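Local coordinates for protein putative peptidyl-arginine deiminase (Chlorobium tepidum, PDB 1XKN) that probably hydrolyses a guanidino group with release of ammonia, as an agmatine or protein-arginine deiminase of the guanidino-modifying enzyme superfamily, at residues S21-L26 against A38-L43; E27-K32 against S328-G333; V218-R223 against Y286-I291; M271-Y276 against R302-Q307. All blocks are in the same frame, centred on the assembly; numbering follows the deposited sequence.

Contact 1: S21-L26 against A38-L43; sequences SWPHKL and AVFAEL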
loop_
_atom_site.group_PDB
_atom_site.type_symbol
_atom_site.label_atom_id
_atom_site.label_comp_id
_atom_site.label_asym_id
_atom_site.label_seq_id
_atom_site.Cartn_x
_atom_site.Cartn_y
_atom_site.Cartn_z
ATOM N N SER A 21 10.863 -3.977 0.156
ATOM C CA SER A 21 11.971 -3.912 -0.791
ATOM C C SER A 21 12.946 -2.948 -0.126
ATOM O O SER A 21 12.722 -1.739 -0.120
ATOM C CB SER A 21 11.512 -3.364 -2.149
ATOM O OG SER A 21 10.713 -4.303 -2.851
ATOM N N TRP A 22 14.011 -3.495 0.458
ATOM C CA TRP A 22 15.008 -2.692 1.157
ATOM C C TRP A 22 15.493 -1.528 0.297
ATOM O O TRP A 22 15.787 -1.700 -0.884
ATOM C CB TRP A 22 16.185 -3.571 1.584
ATOM C CG TRP A 22 16.971 -2.976 2.710
ATOM C CD1 TRP A 22 18.159 -2.306 2.624
ATOM C CD2 TRP A 22 16.582 -2.927 4.088
ATOM N NE1 TRP A 22 18.530 -1.841 3.860
ATOM C CE2 TRP A 22 17.580 -2.208 4.779
ATOM C CE3 TRP A 22 15.482 -3.421 4.805
ATOM C CZ2 TRP A 22 17.513 -1.965 6.159
ATOM C CZ3 TRP A 22 15.414 -3.181 6.176
ATOM C CH2 TRP A 22 16.426 -2.458 6.837
ATOM N N PRO A 23 15.589 -0.326 0.889
ATOM C CA PRO A 23 16.030 0.876 0.173
ATOM C C PRO A 23 17.497 0.919 -0.231
ATOM O O PRO A 23 18.370 0.452 0.496
ATOM C CB PRO A 23 15.686 1.991 1.148
ATOM C CG PRO A 23 15.976 1.350 2.462
ATOM C CD PRO A 23 15.314 -0.008 2.303
ATOM N N HIS A 24 17.759 1.494 -1.401
ATOM C CA HIS A 24 19.125 1.631 -1.892
ATOM C C HIS A 24 19.229 2.709 -2.963
ATOM O O HIS A 24 20.323 3.171 -3.275
ATOM C CB HIS A 24 19.638 0.296 -2.447
ATOM C CG HIS A 24 18.857 -0.211 -3.619
ATOM N ND1 HIS A 24 17.727 -0.988 -3.484
ATOM C CD2 HIS A 24 19.031 -0.027 -4.950
ATOM C CE1 HIS A 24 17.239 -1.264 -4.681
ATOM N NE2 HIS A 24 18.012 -0.693 -5.587
ATOM N N LYS A 25 18.091 3.110 -3.521
ATOM C CA LYS A 25 18.079 4.133 -4.561
ATOM C C LYS A 25 18.265 5.531 -3.965
ATOM O O LYS A 25 17.310 6.147 -3.492
ATOM C CB LYS A 25 16.763 4.068 -5.342
ATOM C CG LYS A 25 16.718 4.969 -6.569
ATOM C CD LYS A 25 15.386 4.846 -7.291
ATOM C CE LYS A 25 15.330 5.761 -8.507
ATOM N NZ LYS A 25 14.005 5.725 -9.176
ATOM N N LEU A 26 19.500 6.023 -3.997
ATOM C CA LEU A 26 19.827 7.341 -3.460
ATOM C C LEU A 26 18.976 8.442 -4.093
ATOM O O LEU A 26 18.637 9.429 -3.439
ATOM C CB LEU A 26 21.311 7.644 -3.685
ATOM C CG LEU A 26 22.302 6.620 -3.126
ATOM C CD1 LEU A 26 23.714 7.013 -3.530
ATOM C CD2 LEU A 26 22.180 6.540 -1.611
ATOM N N ALA A 38 17.380 3.230 8.499
ATOM C CA ALA A 38 16.943 3.050 9.881
ATOM C C ALA A 38 15.420 3.004 9.984
ATOM O O ALA A 38 14.873 2.285 10.819
ATOM C CB ALA A 38 17.497 4.167 10.765
ATOM N N VAL A 39 14.735 3.768 9.137
ATOM C CA VAL A 39 13.275 3.778 9.164
ATOM C C VAL A 39 12.755 2.415 8.720
ATOM O O VAL A 39 11.800 1.887 9.295
ATOM C CB VAL A 39 12.690 4.877 8.249
ATOM C CG1 VAL A 39 11.169 4.917 8.388
ATOM C CG2 VAL A 39 13.280 6.226 8.619
ATOM N N PHE A 40 13.385 1.839 7.701
ATOM C CA PHE A 40 12.968 0.525 7.240
ATOM C C PHE A 40 13.236 -0.527 8.310
ATOM O O PHE A 40 12.471 -1.483 8.452
ATOM C CB PHE A 40 13.674 0.156 5.931
ATOM C CG PHE A 40 13.022 0.744 4.712
ATOM C CD1 PHE A 40 13.200 2.083 4.382
ATOM C CD2 PHE A 40 12.200 -0.039 3.909
ATOM C CE1 PHE A 40 12.564 2.634 3.265
ATOM C CE2 PHE A 40 11.562 0.502 2.792
ATOM C CZ PHE A 40 11.745 1.840 2.471
ATOM N N ALA A 41 14.316 -0.348 9.066
ATOM C CA ALA A 41 14.647 -1.283 10.136
ATOM C C ALA A 41 13.567 -1.208 11.211
ATOM O O ALA A 41 13.144 -2.230 11.750
ATOM C CB ALA A 41 16.008 -0.949 10.733
ATOM N N GLU A 42 13.113 0.007 11.515
ATOM C CA GLU A 42 12.071 0.195 12.518
ATOM C C GLU A 42 10.781 -0.463 12.037
ATOM O O GLU A 42 10.094 -1.141 12.800
ATOM C CB GLU A 42 11.833 1.686 12.772
ATOM C CG GLU A 42 10.773 1.964 13.832
ATOM C CD GLU A 42 10.641 3.438 14.162
ATOM O OE1 GLU A 42 9.813 3.779 15.033
ATOM O OE2 GLU A 42 11.365 4.256 13.554
ATOM N N LEU A 43 10.463 -0.255 10.762
ATOM C CA LEU A 43 9.267 -0.826 10.159
ATOM C C LEU A 43 9.331 -2.349 10.167
ATOM O O LEU A 43 8.374 -3.017 10.559
ATOM C CB LEU A 43 9.120 -0.317 8.724
ATOM C CG LEU A 43 8.090 -1.004 7.824
ATOM C CD1 LEU A 43 6.704 -0.911 8.437
ATOM C CD2 LEU A 43 8.116 -0.345 6.450
#
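Ser21, whose carbonyl O borders the Phe40 ring at 3.9 Å from CE2, has its side-chain OG held by two groups, His98 and Asn56. The contact belongs to a β-α-β crossover: strand 15-21 ends here, a loop leads to helix 36-50, and the chain returns in strand 52-57, parallel to the first. Across the crossover the contact is apolar, with no hydrogen bond between the segments. Phe40 projects from the helix toward the loop and meets the Pro23 ring tip to tip. Pro23 CD stands over the centre of the phenyl face, 3.5 Å from the ring centroid and 14° off its normal, a close CH-pi contact, while Pro23 CG leans on CD1 of the same ring at 3.5 Å. The Trp22 indole slides past Phe40 in the opposite sense. Its chi1 (-158°) sets CG anti to the backbone N; one face of the six-membered ring meets Phe40 CB, 4.0 Å from the ring centroid. Pro23 CD also lies above the indole, toward its rim, so that this carbon lies between the two rings. Met62 and Ala66 of helix 60-73 and Ile55 and Val57 of strand 52-57 also pack on Trp22, completing a buried junction. At the outer end of the indole, CH2 comes within 4.2 Å of Ala41 CB.

Contact 2: E27-K32 against S328-G333; sequences ESWPGK and SDLIWG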
loop_
_atom_site.group_PDB
_atom_site.type_symbol
_atom_site.label_atom_id
_atom_site.label_comp_id
_atom_site.label_asym_id
_atom_site.label_seq_id
_atom_site.Cartn_x
_atom_site.Cartn_y
_atom_site.Cartn_z
ATOM N N GLU A 27 18.636 8.258 -5.367
ATOM C CA GLU A 27 17.827 9.211 -6.122
ATOM C C GLU A 27 16.409 9.378 -5.589
ATOM O O GLU A 27 15.733 10.360 -5.901
ATOM C CB GLU A 27 17.747 8.783 -7.590
ATOM C CG GLU A 27 18.714 9.496 -8.511
ATOM C CD GLU A 27 18.372 10.963 -8.689
ATOM O OE1 GLU A 27 19.072 11.645 -9.470
ATOM O OE2 GLU A 27 17.405 11.442 -8.052
ATOM N N SER A 28 15.948 8.411 -4.804
ATOM C CA SER A 28 14.603 8.476 -4.247
ATOM C C SER A 28 14.543 9.480 -3.105
ATOM O O SER A 28 13.510 10.103 -2.867
ATOM C CB SER A 28 14.170 7.097 -3.745
ATOM O OG SER A 28 14.039 6.178 -4.814
ATOM N N TRP A 29 15.660 9.628 -2.404
ATOM C CA TRP A 29 15.764 10.557 -1.279
ATOM C C TRP A 29 17.001 11.421 -1.530
ATOM O O TRP A 29 17.938 11.423 -0.734
ATOM C CB TRP A 29 15.932 9.766 0.020
ATOM C CG TRP A 29 14.750 8.900 0.371
ATOM C CD1 TRP A 29 13.633 9.280 1.056
ATOM C CD2 TRP A 29 14.568 7.510 0.048
ATOM N NE1 TRP A 29 12.767 8.216 1.183
ATOM C CE2 TRP A 29 13.315 7.120 0.569
ATOM C CE3 TRP A 29 15.342 6.560 -0.635
ATOM C CZ2 TRP A 29 12.816 5.822 0.435
ATOM C CZ3 TRP A 29 14.846 5.263 -0.769
ATOM C CH2 TRP A 29 13.591 4.910 -0.238
ATOM N N PRO A 30 16.997 12.196 -2.630
ATOM C CA PRO A 30 18.132 13.054 -2.990
ATOM C C PRO A 30 18.670 13.971 -1.899
ATOM O O PRO A 30 17.980 14.871 -1.428
ATOM C CB PRO A 30 17.611 13.823 -4.203
ATOM C CG PRO A 30 16.149 13.936 -3.925
ATOM C CD PRO A 30 15.808 12.546 -3.426
ATOM N N GLY A 31 19.914 13.724 -1.500
ATOM C CA GLY A 31 20.549 14.547 -0.487
ATOM C C GLY A 31 20.234 14.211 0.957
ATOM O O GLY A 31 20.712 14.888 1.867
ATOM N N LYS A 32 19.434 13.176 1.183
ATOM C CA LYS A 32 19.096 12.792 2.547
ATOM C C LYS A 32 18.688 11.326 2.619
ATOM O O LYS A 32 17.594 10.991 3.070
ATOM C CB LYS A 32 17.968 13.682 3.080
ATOM C CG LYS A 32 17.815 13.627 4.595
ATOM C CD LYS A 32 16.872 14.707 5.112
ATOM C CE LYS A 32 15.451 14.508 4.601
ATOM N NZ LYS A 32 14.520 15.516 5.164
ATOM N N SER A 328 9.197 11.460 8.939
ATOM C CA SER A 328 9.654 12.792 8.565
ATOM C C SER A 328 10.714 12.735 7.469
ATOM O O SER A 328 10.759 13.600 6.595
ATOM C CB SER A 328 10.214 13.519 9.790
ATOM O OG SER A 328 9.201 13.732 10.759
ATOM N N ASP A 329 11.573 11.723 7.521
ATOM C CA ASP A 329 12.607 11.579 6.507
ATOM C C ASP A 329 12.169 10.650 5.386
ATOM O O ASP A 329 12.508 10.869 4.223
ATOM C CB ASP A 329 13.908 11.062 7.121
ATOM C CG ASP A 329 14.542 12.062 8.065
ATOM O OD1 ASP A 329 14.781 13.213 7.641
ATOM O OD2 ASP A 329 14.806 11.690 9.225
ATOM N N LEU A 330 11.419 9.608 5.724
ATOM C CA LEU A 330 10.967 8.676 4.702
ATOM C C LEU A 330 10.139 9.381 3.634
ATOM O O LEU A 330 10.305 9.123 2.441
ATOM C CB LEU A 330 10.140 7.551 5.329
ATOM C CG LEU A 330 9.618 6.497 4.347
ATOM C CD1 LEU A 330 10.790 5.796 3.672
ATOM C CD2 LEU A 330 8.748 5.485 5.091
ATOM N N ILE A 331 9.261 10.283 4.067
ATOM C CA ILE A 331 8.371 11.006 3.160
ATOM C C ILE A 331 9.063 11.830 2.067
ATOM O O ILE A 331 8.423 12.243 1.098
ATOM C CB ILE A 331 7.380 11.899 3.967
ATOM C CG1 ILE A 331 6.191 12.292 3.087
ATOM C CG2 ILE A 331 8.081 13.138 4.487
ATOM C CD1 ILE A 331 5.413 11.103 2.540
ATOM N N TRP A 332 10.362 12.068 2.220
ATOM C CA TRP A 332 11.120 12.810 1.213
ATOM C C TRP A 332 11.158 11.939 -0.045
ATOM O O TRP A 332 11.420 12.425 -1.145
ATOM C CB TRP A 332 12.539 13.097 1.726
ATOM C CG TRP A 332 13.462 13.807 0.759
ATOM C CD1 TRP A 332 14.777 13.516 0.530
ATOM C CD2 TRP A 332 13.151 14.933 -0.081
ATOM N NE1 TRP A 332 15.305 14.385 -0.399
ATOM C CE2 TRP A 332 14.331 15.263 -0.790
ATOM C CE3 TRP A 332 11.996 15.692 -0.301
ATOM C CZ2 TRP A 332 14.386 16.319 -1.705
ATOM C CZ3 TRP A 332 12.049 16.746 -1.214
ATOM C CH2 TRP A 332 13.240 17.048 -1.905
ATOM N N GLY A 333 10.883 10.647 0.134
ATOM C CA GLY A 333 10.853 9.716 -0.983
ATOM C C GLY A 333 9.514 9.803 -1.701
ATOM O O GLY A 333 9.304 9.159 -2.733
HETATM O O HOH W 1 11.023 9.198 -4.819
HETATM O O HOH W 2 15.067 11.691 3.471
HETATM O O HOH W 3 11.911 15.226 4.745
#
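Trp29 and Trp332 donate their indole N-H groups in reciprocal fashion, each to a main-chain carbonyl of the opposite segment. Trp29 NE1 reaches Leu330 O at 2.9 Å and Trp332 NE1 reaches Pro30 O at 2.9 Å, with both acceptors in the plane of the donating ring. Leu330 O also takes Gly333 N, the backbone bond of the 3-10 turn 330-333, and the two donors come from the same face of the carbonyl. Pro30 O belongs to a type II beta turn, Trp29 to Lys32, with Gly31 in the left-handed region (phi 83°). Ionic contact is looser: Lys32, bent at chi3 (64°), puts CE beside Asp329 OD1, and NZ lies 3.4 Å from that oxygen, a salt bridge with only a weak hydrogen bond. Three waters bridge the segments, one linking Lys32 NZ to Ser328 O, another Lys32 O to Asp329 O, and a third Ser28 O to Gly333 O. In the apolar packing, Trp29 CZ2 lies 3.8 Å from Leu330 CD1, and Pro30 CG lies 3.7 Å from Trp332 CZ2. Trp29 NE1 fills the place a side chain on Gly333 would need, and Gly333 CA touches Ser28 O at 3.3 Å in a CA-H...O contact. The loop after strand 15-21 is thereby joined to the loop between strands 321-326 and 342-345, with Val36 of helix 36-50 against Trp29, and Val39 and Phe40 of that helix against Leu330.

Contact 3: V218-R223 against Y286-I291; sequences VDDMAR and YANFYI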
loop_
_atom_site.group_PDB
_atom_site.type_symbol
_atom_site.label_atom_id
_atom_site.label_comp_id
_atom_site.label_asym_id
_atom_site.label_seq_id
_atom_site.Cartn_x
_atom_site.Cartn_y
_atom_site.Cartn_z
ATOM N N VAL A 218 -4.873 6.842 -4.176
ATOM C CA VAL A 218 -5.935 6.814 -3.191
ATOM C C VAL A 218 -5.371 6.522 -1.804
ATOM O O VAL A 218 -5.888 7.029 -0.806
ATOM C CB VAL A 218 -7.001 5.744 -3.558
ATOM C CG1 VAL A 218 -6.445 4.339 -3.367
ATOM C CG2 VAL A 218 -8.258 5.955 -2.731
ATOM N N ASP A 219 -4.292 5.745 -1.732
ATOM C CA ASP A 219 -3.732 5.401 -0.427
ATOM C C ASP A 219 -3.054 6.553 0.323
ATOM O O ASP A 219 -2.403 6.340 1.344
ATOM C CB ASP A 219 -2.811 4.167 -0.525
ATOM C CG ASP A 219 -1.418 4.478 -1.043
ATOM O OD1 ASP A 219 -1.192 5.576 -1.585
ATOM O OD2 ASP A 219 -0.533 3.596 -0.903
ATOM N N ASP A 220 -3.208 7.776 -0.178
ATOM C CA ASP A 220 -2.667 8.940 0.519
ATOM C C ASP A 220 -3.878 9.760 0.954
ATOM O O ASP A 220 -3.735 10.869 1.469
ATOM C CB ASP A 220 -1.782 9.802 -0.394
ATOM C CG ASP A 220 -0.350 9.303 -0.472
ATOM O OD1 ASP A 220 0.125 8.687 0.502
ATOM O OD2 ASP A 220 0.308 9.551 -1.505
HETATM N N MSE A 221 -5.071 9.194 0.779
HETATM C CA MSE A 221 -6.294 9.927 1.085
HETATM C C MSE A 221 -7.465 9.165 1.722
HETATM O O MSE A 221 -8.000 9.587 2.746
HETATM C CB MSE A 221 -6.760 10.592 -0.215
HETATM C CG MSE A 221 -8.024 11.410 -0.136
HETATM SE SE MSE A 221 -8.261 12.349 -1.808
HETATM C CE MSE A 221 -8.452 10.823 -2.971
ATOM N N ALA A 222 -7.868 8.057 1.105
ATOM C CA ALA A 222 -8.998 7.278 1.594
ATOM C C ALA A 222 -8.685 5.789 1.633
ATOM O O ALA A 222 -8.014 5.260 0.740
ATOM C CB ALA A 222 -10.212 7.538 0.716
ATOM N N ARG A 223 -9.186 5.111 2.665
ATOM C CA ARG A 223 -8.929 3.682 2.851
ATOM C C ARG A 223 -10.099 2.942 3.501
ATOM O O ARG A 223 -10.754 3.464 4.397
ATOM C CB ARG A 223 -7.708 3.496 3.763
ATOM C CG ARG A 223 -6.419 4.168 3.308
ATOM C CD ARG A 223 -5.741 3.364 2.211
ATOM N NE ARG A 223 -5.538 1.978 2.620
ATOM C CZ ARG A 223 -4.620 1.577 3.492
ATOM N NH1 ARG A 223 -4.521 0.295 3.809
ATOM N NH2 ARG A 223 -3.788 2.455 4.030
ATOM N N TYR A 286 -1.667 10.569 6.957
ATOM C CA TYR A 286 -1.905 9.474 7.885
ATOM C C TYR A 286 -2.666 8.335 7.222
ATOM O O TYR A 286 -2.723 7.235 7.762
ATOM C CB TYR A 286 -2.688 9.962 9.105
ATOM C CG TYR A 286 -1.990 11.051 9.884
ATOM C CD1 TYR A 286 -0.724 10.843 10.432
ATOM C CD2 TYR A 286 -2.592 12.292 10.070
ATOM C CE1 TYR A 286 -0.072 11.849 11.147
ATOM C CE2 TYR A 286 -1.955 13.303 10.782
ATOM C CZ TYR A 286 -0.697 13.077 11.317
ATOM O OH TYR A 286 -0.072 14.081 12.014
ATOM N N ALA A 287 -3.259 8.593 6.060
ATOM C CA ALA A 287 -3.998 7.548 5.363
ATOM C C ALA A 287 -3.039 6.502 4.804
ATOM O O ALA A 287 -3.457 5.406 4.429
ATOM C CB ALA A 287 -4.827 8.144 4.230
ATOM N N ASN A 288 -1.755 6.841 4.742
ATOM C CA ASN A 288 -0.764 5.915 4.214
ATOM C C ASN A 288 -0.262 4.972 5.309
ATOM O O ASN A 288 0.940 4.755 5.463
ATOM C CB ASN A 288 0.403 6.696 3.590
ATOM C CG ASN A 288 1.066 5.939 2.447
ATOM O OD1 ASN A 288 0.455 5.704 1.399
ATOM N ND2 ASN A 288 2.315 5.548 2.647
ATOM N N PHE A 289 -1.207 4.411 6.059
ATOM C CA PHE A 289 -0.908 3.473 7.136
ATOM C C PHE A 289 -0.968 2.051 6.583
ATOM O O PHE A 289 -1.467 1.825 5.481
ATOM C CB PHE A 289 -1.929 3.625 8.278
ATOM C CG PHE A 289 -3.360 3.337 7.876
ATOM C CD1 PHE A 289 -3.829 2.027 7.792
ATOM C CD2 PHE A 289 -4.233 4.378 7.574
ATOM C CE1 PHE A 289 -5.148 1.761 7.417
ATOM C CE2 PHE A 289 -5.553 4.126 7.197
ATOM C CZ PHE A 289 -6.013 2.813 7.116
ATOM N N TYR A 290 -0.447 1.093 7.343
ATOM C CA TYR A 290 -0.476 -0.297 6.912
ATOM C C TYR A 290 -1.109 -1.161 7.993
ATOM O O TYR A 290 -0.756 -1.053 9.171
ATOM C CB TYR A 290 0.941 -0.805 6.621
ATOM C CG TYR A 290 0.986 -2.276 6.265
ATOM C CD1 TYR A 290 0.347 -2.759 5.119
ATOM C CD2 TYR A 290 1.666 -3.189 7.069
ATOM C CE1 TYR A 290 0.387 -4.111 4.783
ATOM C CE2 TYR A 290 1.712 -4.549 6.742
ATOM C CZ TYR A 290 1.074 -4.999 5.602
ATOM O OH TYR A 290 1.126 -6.335 5.280
ATOM N N ILE A 291 -2.048 -2.013 7.593
ATOM C CA ILE A 291 -2.713 -2.906 8.535
ATOM C C ILE A 291 -1.972 -4.242 8.544
ATOM O O ILE A 291 -1.871 -4.897 7.509
ATOM C CB ILE A 291 -4.180 -3.184 8.124
ATOM C CG1 ILE A 291 -4.948 -1.871 7.958
ATOM C CG2 ILE A 291 -4.852 -4.058 9.182
ATOM C CD1 ILE A 291 -6.237 -2.030 7.153
#
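A guanidinium-phenyl stack, Arg223 on Phe289, lies near the centre of the chain, consistent with the core of the pentein propeller, where the active site of related enzymes is found. The planes are 25° apart and their centres 4.3 Å, a cation-pi geometry in which NH2 stands over the middle of the ring. The same NH2 donates to two carbonyls near the guanidinium plane: Phe289 O at 2.8 Å and Ala287 O at 3.0 Å, the latter nearly along the C=O axis. Ala287 O also receives a weak bond from Phe289 N, closing an inverse gamma turn centred on Asn288, so the arginine grips both ends of that turn. Elsewhere Ala287 CB packs against Met221 N at 3.6 Å, and Asp219 O meets Asn288 CA at 3.3 Å in a CA-H...O contact. Salt bridges to Asp161 at NE and Glu11 at NH1 occupy the other guanidinium nitrogens, and Glu11 also accepts from Ile291 N. With every guanidinium nitrogen engaged, the buried charge is probably well compensated and the group held against rotation.

Contact 4: M271-Y276 against R302-Q307; sequences MPEPVY and RCPRDQ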
loop_
_atom_site.group_PDB
_atom_site.type_symbol
_atom_site.label_atom_id
_atom_site.label_comp_id
_atom_site.label_asym_id
_atom_site.label_seq_id
_atom_site.Cartn_x
_atom_site.Cartn_y
_atom_site.Cartn_z
HETATM N N MSE A 271 -5.203 15.553 8.652
HETATM C CA MSE A 271 -4.099 15.563 7.703
HETATM C C MSE A 271 -2.934 16.042 8.549
HETATM O O MSE A 271 -3.124 16.795 9.499
HETATM C CB MSE A 271 -4.332 16.572 6.576
HETATM C CG MSE A 271 -5.121 16.048 5.388
HETATM SE SE MSE A 271 -4.199 14.679 4.383
HETATM C CE MSE A 271 -2.882 15.842 3.543
ATOM N N PRO A 272 -1.715 15.590 8.241
ATOM C CA PRO A 272 -0.565 16.038 9.030
ATOM C C PRO A 272 -0.373 17.533 8.805
ATOM O O PRO A 272 -0.824 18.065 7.789
ATOM C CB PRO A 272 0.591 15.240 8.435
ATOM C CG PRO A 272 -0.067 13.988 7.952
ATOM C CD PRO A 272 -1.342 14.500 7.326
ATOM N N GLU A 273 0.271 18.219 9.742
ATOM C CA GLU A 273 0.534 19.636 9.530
ATOM C C GLU A 273 1.491 19.631 8.348
ATOM O O GLU A 273 2.253 18.686 8.175
ATOM C CB GLU A 273 1.200 20.261 10.754
ATOM C CG GLU A 273 0.216 20.611 11.852
ATOM C CD GLU A 273 0.894 21.100 13.117
ATOM O OE1 GLU A 273 2.114 21.370 13.086
ATOM O OE2 GLU A 273 0.191 21.229 14.138
ATOM N N PRO A 274 1.458 20.676 7.514
ATOM C CA PRO A 274 2.327 20.775 6.337
ATOM C C PRO A 274 3.780 20.348 6.554
ATOM O O PRO A 274 4.429 20.774 7.510
ATOM C CB PRO A 274 2.205 22.246 5.952
ATOM C CG PRO A 274 0.776 22.548 6.306
ATOM C CD PRO A 274 0.639 21.894 7.664
ATOM N N VAL A 275 4.272 19.497 5.656
ATOM C CA VAL A 275 5.644 19.002 5.704
ATOM C C VAL A 275 6.375 19.442 4.438
ATOM O O VAL A 275 5.911 19.201 3.320
ATOM C CB VAL A 275 5.688 17.456 5.806
ATOM C CG1 VAL A 275 7.132 16.973 5.847
ATOM C CG2 VAL A 275 4.952 17.002 7.055
ATOM N N TYR A 276 7.520 20.090 4.630
ATOM C CA TYR A 276 8.334 20.598 3.532
ATOM C C TYR A 276 9.793 20.183 3.661
ATOM O O TYR A 276 10.260 19.843 4.746
ATOM C CB TYR A 276 8.298 22.130 3.524
ATOM C CG TYR A 276 6.957 22.748 3.220
ATOM C CD1 TYR A 276 6.571 23.001 1.907
ATOM C CD2 TYR A 276 6.077 23.093 4.247
ATOM C CE1 TYR A 276 5.343 23.588 1.619
ATOM C CE2 TYR A 276 4.845 23.679 3.970
ATOM C CZ TYR A 276 4.486 23.922 2.654
ATOM O OH TYR A 276 3.272 24.499 2.368
ATOM N N ARG A 302 5.908 14.427 13.374
ATOM C CA ARG A 302 6.282 15.338 14.448
ATOM C C ARG A 302 5.351 16.530 14.654
ATOM O O ARG A 302 5.784 17.682 14.607
ATOM C CB ARG A 302 7.713 15.840 14.211
ATOM C CG ARG A 302 8.725 14.713 14.068
ATOM C CD ARG A 302 10.117 15.205 13.693
ATOM N NE ARG A 302 10.994 14.078 13.379
ATOM C CZ ARG A 302 12.219 14.187 12.875
ATOM N NH1 ARG A 302 12.738 15.384 12.623
ATOM N NH2 ARG A 302 12.925 13.095 12.612
ATOM N N CYS A 303 4.072 16.261 14.887
ATOM C CA CYS A 303 3.119 17.337 15.128
ATOM C C CYS A 303 2.001 16.818 16.025
ATOM O O CYS A 303 1.838 15.610 16.191
ATOM C CB CYS A 303 2.554 17.875 13.811
ATOM S SG CYS A 303 1.389 16.779 12.969
ATOM N N PRO A 304 1.211 17.725 16.619
ATOM C CA PRO A 304 0.119 17.315 17.505
ATOM C C PRO A 304 -1.000 16.507 16.864
ATOM O O PRO A 304 -1.826 15.921 17.564
ATOM C CB PRO A 304 -0.369 18.642 18.088
ATOM C CG PRO A 304 -0.070 19.620 17.003
ATOM C CD PRO A 304 1.299 19.194 16.538
ATOM N N ARG A 305 -1.039 16.466 15.537
ATOM C CA ARG A 305 -2.079 15.695 14.875
ATOM C C ARG A 305 -1.733 14.209 14.814
ATOM O O ARG A 305 -2.601 13.387 14.519
ATOM C CB ARG A 305 -2.330 16.238 13.466
ATOM C CG ARG A 305 -2.792 17.685 13.458
ATOM C CD ARG A 305 -3.163 18.138 12.066
ATOM N NE ARG A 305 -3.559 19.543 12.045
ATOM C CZ ARG A 305 -3.949 20.185 10.951
ATOM N NH1 ARG A 305 -3.998 19.546 9.790
ATOM N NH2 ARG A 305 -4.290 21.464 11.018
ATOM N N ASP A 306 -0.478 13.858 15.105
ATOM C CA ASP A 306 -0.062 12.451 15.067
ATOM C C ASP A 306 -0.897 11.592 16.014
ATOM O O ASP A 306 -1.447 10.566 15.613
ATOM C CB ASP A 306 1.416 12.273 15.462
ATOM C CG ASP A 306 2.386 12.968 14.517
ATOM O OD1 ASP A 306 2.047 13.201 13.337
ATOM O OD2 ASP A 306 3.515 13.258 14.969
ATOM N N GLN A 307 -0.983 12.007 17.275
ATOM C CA GLN A 307 -1.738 11.244 18.261
ATOM C C GLN A 307 -3.221 11.178 17.913
ATOM O O GLN A 307 -3.886 10.186 18.205
ATOM C CB GLN A 307 -1.555 11.845 19.658
ATOM C CG GLN A 307 -1.995 10.920 20.785
ATOM C CD GLN A 307 -1.260 9.590 20.758
ATOM O OE1 GLN A 307 -0.027 9.550 20.762
ATOM N NE2 GLN A 307 -2.012 8.495 20.739
#
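Glu273 lies across the Pro304 and Arg305 side chains, and its own side chain can be followed over three successive residues. Its CB lies 4.1 Å from Cys303 SG and just as near Cys303 CB. The next atom, CG, is anti to the carbonyl carbon (chi1 -81°) and rests over one face of the Arg305 guanidinium, toward the rim, 3.9 Å from NE. From there the chain runs extended, and CD passes beside Cys303 CB. Of the carboxylate oxygens, OE1 stays with Cys303, 3.6 Å from CB, while OE2 turns to Pro304 and meets its ring at CG, 3.3 Å away. The carboxylate thus sits against C-H groups, its plane at 85° to the guanidinium. Glu273 OE2 and Arg305 NE are 4.6 Å apart, too far for contact, though opposite charges may attract weakly at this range. Cys303 and Asp306 form a capping box at the turn leading into the helix: Cys303 N donates to Asp306 OD2, which it meets from above the carboxylate plane, and Cys303 SG accepts a weak capping bond from Arg305 N. The other oxygen, Asp306 OD1, is bonded to the hydroxyl of Tyr286 and to Tyr301 N, so this one carboxylate ties the cap to two further residues. The backbone N of Glu273, buried here without a hydrogen-bond partner, lies 3.7 Å from Cys303 SG. Arg305 NH1 is modelled 2.9 Å from Met271 O, but that oxygen is too close to Arg305 CD and its position is doubtful.

In the fold
Contacts 1 and 2 alternate along the chain and lie about 11 Å apart, centre to centre: Phe40 and Pro23 of contact 1 pack on Leu330 and Trp29 of contact 2, so the two contacts form one continuous packing region beside helix 36-50. Contacts 3 and 4 also alternate, with centres about 15 Å apart, and meet where Tyr286 probably hydrogen-bonds Asp306 at the start of helix 305-316. Both are nested within the long loop that contact 2 closes, between residues 32 and 328. Contact 4 touches contact 2 at Ser328 and Arg302. Contact 3 lies nearest the chain's centre, while contact 2 alone brings the early and late parts of the chain together.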